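PDB 6RWC: chicken beta-microseminoprotein-like 3 from Gallus gallus, which is of unknown function but belongs to the beta-microseminoprotein (PSP-94) family of small, disulfide-rich proteins and occurs as an egg-specific paralog in the chicken. Local coordinates for residues A[29-33]-A[43-47]. Residues are numbered along the deposited sequence; the frame is centred on the assembly and turned at random.
Sequences DCYQC and CSLVS
This is the open end of an antiparallel beta hairpin, where strands 31-35 and 39-44 part in the middle of the elongated chain. Gln-32 and Cys-43 form a hydrogen-bonded pair, CA-CA 5.5 Å, with Gln-32 N to Cys-43 O at 2.9 Å and Cys-43 N to Gln-32 O at 3.0 Å. Next comes the non-hydrogen-bonded pair Tyr-31 and Ser-44, their CA atoms 4.3 Å apart. Cys-30 has left the strand for the left-handed region (phi/psi 64°/44°), yet its O accepts a hydrogen bond from Leu-45 N at 2.8 Å, extending the ladder just past the strands. On the face of Tyr-31 and Ser-44, the tyrosine ring (chi1 m) lies over Ser-44, whose CB makes a CH-pi contact 4.0 Å from the ring centroid. On the side of Gln-32 and Cys-43, Leu-45 (m, t) places CD2 3.7 Å from Gln-32 CB. At this last rung Cys-30 CB meets Val-46 CG2 at 3.6 Å, and both side chains touch Phe-61 of strand 57-62. The Cys-30 to Cys-66 disulfide ties this end covalently to the C-terminal half. Within the four-stranded sheet the hairpin is central: strand 24-26 flanks strand 31-35, and strand 2-6, joined through Cys-2 to Cys-43, flanks strand 39-44.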
loop_
_atom_site.group_PDB
_atom_site.type_symbol
_atom_site.label_atom_id
_atom_site.label_comp_id
_atom_site.label_asym_id
_atom_site.label_seq_id
_atom_site.Cartn_x
_atom_site.Cartn_y
_atom_site.Cartn_z
ATOM N N ASP A 29 3.266 -6.101 3.866
ATOM C CA ASP A 29 2.345 -6.304 2.756
ATOM C C ASP A 29 1.845 -4.982 2.180
ATOM O O ASP A 29 0.712 -4.898 1.700
ATOM C CB ASP A 29 1.169 -7.181 3.184
ATOM C CG ASP A 29 0.405 -6.601 4.354
ATOM O OD1 ASP A 29 1.012 -5.856 5.149
ATOM O OD2 ASP A 29 -0.802 -6.895 4.480
ATOM N N CYS A 30 2.680 -3.942 2.242
ATOM C CA CYS A 30 2.439 -2.677 1.543
ATOM C C CYS A 30 1.186 -1.964 2.053
ATOM O O CYS A 30 0.373 -1.458 1.276
ATOM C CB CYS A 30 2.371 -2.890 0.030
ATOM S SG CYS A 30 3.991 -2.942 -0.765
ATOM N N TYR A 31 1.032 -1.926 3.371
ATOM C CA TYR A 31 0.085 -1.049 4.040
ATOM C C TYR A 31 0.864 -0.007 4.828
ATOM O O TYR A 31 1.956 -0.282 5.332
ATOM C CB TYR A 31 -0.837 -1.823 4.992
ATOM C CG TYR A 31 -1.962 -2.593 4.330
ATOM C CD1 TYR A 31 -1.713 -3.764 3.624
ATOM C CD2 TYR A 31 -3.279 -2.166 4.442
ATOM C CE1 TYR A 31 -2.741 -4.475 3.028
ATOM C CE2 TYR A 31 -4.316 -2.872 3.848
ATOM C CZ TYR A 31 -4.040 -4.027 3.143
ATOM O OH TYR A 31 -5.066 -4.734 2.551
ATOM N N GLN A 32 0.310 1.197 4.922
ATOM C CA GLN A 32 0.819 2.202 5.844
ATOM C C GLN A 32 -0.150 2.325 7.007
ATOM O O GLN A 32 -1.339 2.592 6.803
ATOM C CB GLN A 32 1.007 3.567 5.182
ATOM C CG GLN A 32 1.360 4.655 6.200
ATOM C CD GLN A 32 1.850 5.939 5.564
ATOM O OE1 GLN A 32 1.294 7.014 5.795
ATOM N NE2 GLN A 32 2.908 5.838 4.771
ATOM N N CYS A 33 0.358 2.126 8.216
ATOM C CA CYS A 33 -0.438 2.203 9.429
ATOM C C CYS A 33 -0.070 3.448 10.226
ATOM O O CYS A 33 1.076 3.905 10.207
ATOM C CB CYS A 33 -0.229 0.963 10.300
ATOM S SG CYS A 33 -0.653 -0.617 9.537
ATOM N N CYS A 43 -3.948 1.501 5.770
ATOM C CA CYS A 43 -4.477 1.645 4.420
ATOM C C CYS A 43 -3.506 1.035 3.417
ATOM O O CYS A 43 -2.286 1.168 3.558
ATOM C CB CYS A 43 -4.727 3.119 4.072
ATOM S SG CYS A 43 -5.811 4.005 5.221
ATOM N N SER A 44 -4.058 0.366 2.408
ATOM C CA SER A 44 -3.239 -0.250 1.373
ATOM C C SER A 44 -2.555 0.820 0.530
ATOM O O SER A 44 -3.180 1.808 0.134
ATOM C CB SER A 44 -4.099 -1.151 0.488
ATOM O OG SER A 44 -3.345 -1.664 -0.595
ATOM N N LEU A 45 -1.266 0.619 0.258
ATOM C CA LEU A 45 -0.497 1.558 -0.548
ATOM C C LEU A 45 -0.522 1.232 -2.034
ATOM O O LEU A 45 -0.213 2.106 -2.852
ATOM C CB LEU A 45 0.961 1.598 -0.074
ATOM C CG LEU A 45 1.257 2.133 1.328
ATOM C CD1 LEU A 45 2.728 1.942 1.660
ATOM C CD2 LEU A 45 0.869 3.599 1.439
ATOM N N VAL A 46 -0.886 0.008 -2.403
ATOM C CA VAL A 46 -0.799 -0.451 -3.785
ATOM C C VAL A 46 -2.059 -0.015 -4.527
ATOM O O VAL A 46 -3.158 -0.499 -4.244
ATOM C CB VAL A 46 -0.612 -1.970 -3.855
ATOM C CG1 VAL A 46 -0.517 -2.430 -5.301
ATOM C CG2 VAL A 46 0.630 -2.385 -3.081
ATOM N N SER A 47 -1.898 0.901 -5.480
ATOM C CA SER A 47 -2.991 1.280 -6.364
ATOM C C SER A 47 -3.063 0.315 -7.542
ATOM O O SER A 47 -2.043 0.000 -8.164
ATOM C CB SER A 47 -2.809 2.713 -6.863
ATOM O OG SER A 47 -3.842 3.067 -7.767
#